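Local coordinates for peptidase M16 inactive domain family protein (Pseudomonas fluorescens, PDB 3GWB) that is a member of the M16 peptidase family, carries its inactive domain and may act as a metal-binding hydrolase, at residues A[273-286]-A[298-312]. Residues are numbered along the deposited sequence; the frame is centred on the assembly and turned at random.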
loop_
_atom_site.group_PDB
_atom_site.type_symbol
_atom_site.label_atom_id
_atom_site.label_comp_id
_atom_site.label_asym_id
_atom_site.label_seq_id
_atom_site.Cartn_x
_atom_site.Cartn_y
_atom_site.Cartn_z
ATOM N N ASN A 273 8.102 -25.655 3.582
ATOM C CA ASN A 273 8.415 -24.289 3.973
ATOM C C ASN A 273 7.322 -23.724 4.854
ATOM O O ASN A 273 7.598 -22.983 5.789
ATOM C CB ASN A 273 8.581 -23.382 2.755
ATOM C CG ASN A 273 8.828 -21.947 3.150
ATOM O OD1 ASN A 273 7.913 -21.118 3.152
ATOM N ND2 ASN A 273 10.062 -21.648 3.523
ATOM N N GLN A 274 6.079 -24.063 4.541
ATOM C CA GLN A 274 4.947 -23.585 5.327
ATOM C C GLN A 274 5.127 -23.973 6.793
ATOM O O GLN A 274 4.937 -23.148 7.688
ATOM C CB GLN A 274 3.635 -24.171 4.786
ATOM C CG GLN A 274 3.181 -23.574 3.453
ATOM C CD GLN A 274 1.969 -24.292 2.863
ATOM O OE1 GLN A 274 1.001 -24.581 3.569
ATOM N NE2 GLN A 274 2.016 -24.571 1.559
ATOM N N ILE A 275 5.508 -25.226 7.026
ATOM C CA ILE A 275 5.717 -25.746 8.378
ATOM C C ILE A 275 6.912 -25.090 9.075
ATOM O O ILE A 275 6.895 -24.845 10.287
ATOM C CB ILE A 275 5.947 -27.279 8.339
ATOM C CG1 ILE A 275 4.707 -27.975 7.762
ATOM C CG2 ILE A 275 6.277 -27.797 9.737
ATOM C CD1 ILE A 275 4.917 -29.454 7.442
ATOM N N LEU A 276 7.952 -24.808 8.303
ATOM C CA LEU A 276 9.161 -24.193 8.837
ATOM C C LEU A 276 9.020 -22.711 9.180
ATOM O O LEU A 276 9.372 -22.294 10.281
ATOM C CB LEU A 276 10.312 -24.367 7.842
ATOM C CG LEU A 276 11.620 -23.622 8.116
ATOM C CD1 LEU A 276 12.235 -24.086 9.418
ATOM C CD2 LEU A 276 12.589 -23.876 6.959
ATOM N N GLY A 277 8.525 -21.918 8.231
ATOM C CA GLY A 277 8.387 -20.492 8.468
ATOM C C GLY A 277 7.314 -19.779 7.663
ATOM O O GLY A 277 7.501 -18.634 7.255
ATOM N N GLY A 278 6.192 -20.446 7.427
ATOM C CA GLY A 278 5.112 -19.819 6.686
ATOM C C GLY A 278 4.371 -18.869 7.612
ATOM O O GLY A 278 4.950 -18.358 8.573
ATOM N N GLY A 279 3.094 -18.622 7.342
ATOM C CA GLY A 279 2.342 -17.732 8.206
ATOM C C GLY A 279 1.881 -18.441 9.466
ATOM O O GLY A 279 1.869 -19.671 9.520
ATOM N N GLY A 280 1.512 -17.673 10.486
ATOM C CA GLY A 280 1.035 -18.268 11.725
ATOM C C GLY A 280 2.065 -18.376 12.835
ATOM O O GLY A 280 3.272 -18.272 12.597
ATOM N N PHE A 281 1.584 -18.582 14.058
ATOM C CA PHE A 281 2.456 -18.714 15.218
ATOM C C PHE A 281 2.854 -20.172 15.424
ATOM O O PHE A 281 3.677 -20.479 16.288
ATOM C CB PHE A 281 1.754 -18.229 16.493
ATOM C CG PHE A 281 1.408 -16.768 16.491
ATOM C CD1 PHE A 281 2.349 -15.813 16.125
ATOM C CD2 PHE A 281 0.154 -16.344 16.916
ATOM C CE1 PHE A 281 2.043 -14.450 16.177
ATOM C CE2 PHE A 281 -0.162 -14.987 16.973
ATOM C CZ PHE A 281 0.787 -14.038 16.606
ATOM N N GLY A 282 2.263 -21.065 14.634
ATOM C CA GLY A 282 2.552 -22.483 14.771
ATOM C C GLY A 282 3.789 -23.018 14.067
ATOM O O GLY A 282 4.217 -24.141 14.342
ATOM N N THR A 283 4.368 -22.233 13.164
ATOM C CA THR A 283 5.559 -22.670 12.432
ATOM C C THR A 283 6.717 -22.981 13.383
ATOM O O THR A 283 6.751 -22.501 14.514
ATOM C CB THR A 283 6.025 -21.597 11.433
ATOM O OG1 THR A 283 6.510 -20.459 12.150
ATOM C CG2 THR A 283 4.872 -21.171 10.532
ATOM N N ARG A 284 7.668 -23.781 12.911
ATOM C CA ARG A 284 8.826 -24.167 13.713
ATOM C C ARG A 284 9.604 -22.930 14.165
ATOM O O ARG A 284 9.920 -22.775 15.346
ATOM C CB ARG A 284 9.735 -25.091 12.889
ATOM C CG ARG A 284 10.769 -25.886 13.687
ATOM C CD ARG A 284 10.125 -26.917 14.629
ATOM N NE ARG A 284 9.549 -28.090 13.961
ATOM C CZ ARG A 284 10.245 -29.134 13.515
ATOM N NH1 ARG A 284 11.567 -29.174 13.646
ATOM N NH2 ARG A 284 9.613 -30.162 12.968
ATOM N N LEU A 285 9.898 -22.043 13.220
ATOM C CA LEU A 285 10.647 -20.831 13.520
ATOM C C LEU A 285 9.922 -19.869 14.472
ATOM O O LEU A 285 10.526 -19.358 15.407
ATOM C CB LEU A 285 11.021 -20.110 12.221
ATOM C CG LEU A 285 12.124 -20.763 11.375
ATOM C CD1 LEU A 285 12.195 -20.086 10.029
ATOM C CD2 LEU A 285 13.472 -20.656 12.092
HETATM N N MSE A 286 8.642 -19.611 14.243
HETATM C CA MSE A 286 7.918 -18.699 15.135
HETATM C C MSE A 286 7.759 -19.300 16.525
HETATM O O MSE A 286 7.788 -18.589 17.530
HETATM C CB MSE A 286 6.544 -18.357 14.558
HETATM C CG MSE A 286 6.585 -17.263 13.510
HETATM SE SE MSE A 286 6.955 -15.661 14.241
HETATM C CE MSE A 286 5.303 -15.055 14.439
ATOM N N GLY A 298 8.502 -11.539 14.395
ATOM C CA GLY A 298 8.256 -12.205 13.134
ATOM C C GLY A 298 9.475 -12.799 12.466
ATOM O O GLY A 298 10.455 -12.103 12.207
ATOM N N VAL A 299 9.418 -14.098 12.202
ATOM C CA VAL A 299 10.504 -14.789 11.523
ATOM C C VAL A 299 9.811 -15.599 10.447
ATOM O O VAL A 299 8.940 -16.419 10.739
ATOM C CB VAL A 299 11.274 -15.751 12.450
ATOM C CG1 VAL A 299 12.470 -16.340 11.714
ATOM C CG2 VAL A 299 11.744 -15.014 13.667
ATOM N N TYR A 300 10.194 -15.348 9.203
ATOM C CA TYR A 300 9.595 -16.027 8.067
ATOM C C TYR A 300 10.641 -16.579 7.114
ATOM O O TYR A 300 11.747 -16.047 7.002
ATOM C CB TYR A 300 8.687 -15.050 7.322
ATOM C CG TYR A 300 7.696 -14.385 8.239
ATOM C CD1 TYR A 300 6.596 -15.084 8.727
ATOM C CD2 TYR A 300 7.898 -13.075 8.681
ATOM C CE1 TYR A 300 5.715 -14.498 9.631
ATOM C CE2 TYR A 300 7.026 -12.480 9.587
ATOM C CZ TYR A 300 5.941 -13.198 10.062
ATOM O OH TYR A 300 5.083 -12.637 10.976
ATOM N N SER A 301 10.272 -17.656 6.431
ATOM C CA SER A 301 11.151 -18.288 5.464
ATOM C C SER A 301 10.316 -18.525 4.211
ATOM O O SER A 301 9.083 -18.553 4.278
ATOM C CB SER A 301 11.676 -19.621 6.007
ATOM O OG SER A 301 10.639 -20.585 6.069
ATOM N N GLY A 302 10.975 -18.685 3.071
ATOM C CA GLY A 302 10.228 -18.917 1.855
ATOM C C GLY A 302 11.048 -18.991 0.590
ATOM O O GLY A 302 12.157 -18.459 0.509
ATOM N N PHE A 303 10.479 -19.675 -0.397
ATOM C CA PHE A 303 11.080 -19.849 -1.712
ATOM C C PHE A 303 10.447 -18.815 -2.635
ATOM O O PHE A 303 9.256 -18.530 -2.524
ATOM C CB PHE A 303 10.738 -21.224 -2.285
ATOM C CG PHE A 303 11.479 -22.365 -1.662
ATOM C CD1 PHE A 303 12.727 -22.742 -2.143
ATOM C CD2 PHE A 303 10.913 -23.090 -0.616
ATOM C CE1 PHE A 303 13.405 -23.833 -1.601
ATOM C CE2 PHE A 303 11.574 -24.178 -0.066
ATOM C CZ PHE A 303 12.830 -24.553 -0.560
ATOM N N THR A 304 11.241 -18.257 -3.539
ATOM C CA THR A 304 10.724 -17.319 -4.527
ATOM C C THR A 304 11.174 -17.911 -5.861
ATOM O O THR A 304 12.118 -17.426 -6.489
ATOM C CB THR A 304 11.301 -15.892 -4.368
ATOM O OG1 THR A 304 11.051 -15.415 -3.041
ATOM C CG2 THR A 304 10.629 -14.941 -5.358
ATOM N N PRO A 305 10.522 -19.003 -6.288
ATOM C CA PRO A 305 10.831 -19.695 -7.544
ATOM C C PRO A 305 10.659 -18.782 -8.751
ATOM O O PRO A 305 9.630 -18.120 -8.898
ATOM C CB PRO A 305 9.834 -20.850 -7.558
ATOM C CG PRO A 305 9.594 -21.116 -6.102
ATOM C CD PRO A 305 9.465 -19.719 -5.552
HETATM N N MSE A 306 11.665 -18.753 -9.618
HETATM C CA MSE A 306 11.615 -17.923 -10.808
HETATM C C MSE A 306 12.005 -18.764 -12.011
HETATM O O MSE A 306 12.172 -19.978 -11.887
HETATM C CB MSE A 306 12.564 -16.738 -10.654
HETATM C CG MSE A 306 12.233 -15.848 -9.466
HETATM SE SE MSE A 306 13.248 -14.353 -9.412
HETATM C CE MSE A 306 14.563 -14.887 -8.387
ATOM N N GLN A 307 12.141 -18.126 -13.173
ATOM C CA GLN A 307 12.506 -18.840 -14.392
ATOM C C GLN A 307 13.769 -19.631 -14.099
ATOM O O GLN A 307 13.860 -20.810 -14.420
ATOM C CB GLN A 307 12.749 -17.854 -15.535
ATOM C CG GLN A 307 12.808 -18.495 -16.911
ATOM C CD GLN A 307 12.930 -17.457 -18.020
ATOM O OE1 GLN A 307 13.971 -16.812 -18.171
ATOM N NE2 GLN A 307 11.857 -17.282 -18.792
ATOM N N ALA A 308 14.745 -18.967 -13.493
ATOM C CA ALA A 308 15.984 -19.625 -13.111
ATOM C C ALA A 308 15.829 -19.870 -11.615
ATOM O O ALA A 308 14.835 -19.447 -11.020
ATOM C CB ALA A 308 17.176 -18.720 -13.384
ATOM N N ARG A 309 16.794 -20.542 -10.999
ATOM C CA ARG A 309 16.701 -20.816 -9.573
ATOM C C ARG A 309 16.506 -19.554 -8.744
ATOM O O ARG A 309 17.361 -18.657 -8.725
ATOM C CB ARG A 309 17.938 -21.562 -9.081
ATOM C CG ARG A 309 17.997 -23.006 -9.539
ATOM C CD ARG A 309 19.251 -23.681 -9.023
ATOM N NE ARG A 309 19.185 -23.990 -7.598
ATOM C CZ ARG A 309 20.236 -24.361 -6.874
ATOM N NH1 ARG A 309 21.427 -24.457 -7.447
ATOM N NH2 ARG A 309 20.101 -24.651 -5.588
ATOM N N GLY A 310 15.363 -19.489 -8.071
ATOM C CA GLY A 310 15.060 -18.352 -7.230
ATOM C C GLY A 310 15.672 -18.610 -5.871
ATOM O O GLY A 310 16.143 -19.711 -5.610
ATOM N N PRO A 311 15.670 -17.630 -4.971
ATOM C CA PRO A 311 16.271 -17.887 -3.666
ATOM C C PRO A 311 15.350 -18.486 -2.598
ATOM O O PRO A 311 14.124 -18.446 -2.707
ATOM C CB PRO A 311 16.756 -16.509 -3.264
ATOM C CG PRO A 311 15.602 -15.647 -3.740
ATOM C CD PRO A 311 15.307 -16.206 -5.117
ATOM N N PHE A 312 15.973 -19.067 -1.581
ATOM C CA PHE A 312 15.266 -19.583 -0.425
ATOM C C PHE A 312 15.824 -18.622 0.611
ATOM O O PHE A 312 17.046 -18.451 0.707
ATOM C CB PHE A 312 15.674 -21.005 -0.053
ATOM C CG PHE A 312 15.228 -21.397 1.331
ATOM C CD1 PHE A 312 13.892 -21.704 1.591
ATOM C CD2 PHE A 312 16.132 -21.389 2.394
ATOM C CE1 PHE A 312 13.460 -21.977 2.895
ATOM C CE2 PHE A 312 15.713 -21.661 3.702
ATOM C CZ PHE A 312 14.373 -21.962 3.952
HETATM O O HOH W 1 7.099 -18.444 10.351
#
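Gly-277 meets Ser-301 of strand 299-303, their CA atoms 4.6 Å apart. The axes of 273-277 and 299-303 run nearly antiparallel, at 162°. One backbone hydrogen bond joins them, Ser-301 N to Gly-277 O (3.1 Å), nearly straight at the hydrogen (169°) but tilted out of the carbonyl plane. The same oxygen takes a CA-H contact from Tyr-300. At Gly-277 a CB would run into Ser-301 OG. Farther along, a water accepts a hydrogen bond from Thr-283 OG1 and donates to Gly-278 O and Val-299 O, tying the glycine-rich turn to the strand. Thr-283 OG1 also caps the next helix by accepting from Met-286 N.

Asn-273 holds its CG anti to the backbone N (chi1 177°), which lays the amide alongside Ser-301 and Gly-302; CG lies 3.6 Å from Gly-302 CA. Its CB meets the edge of the Phe-303 ring, whose face carries Phe-312 CD1. An alanine here would strip away the amide, and is likely to leave a gap beside Ser-301, Gly-302 and the rim of Phe-312. Leu-276 CD2 touches Phe-312 CZ at 4.0 Å, while Leu-285 crosses Val-299 at about a right angle, CB to CG1 4.1 Å. Selenomethionine Met-286, bent at chi2 and chi3, brings SE obliquely toward the Tyr-300 ring, 5.4 Å from its centroid, in a Met-aromatic contact.

All this packs two successive helices, 266-277 and 284-292, against strand 299-303, outermost within this chain in a five-stranded mixed sheet. Tyr-300 and Gly-302 bond through their backbones to Asn-315 and Met-313 of the adjoining strand 311-319, and Leu-285 reaches both Ile-314 there and Val-333 of helix 323-340.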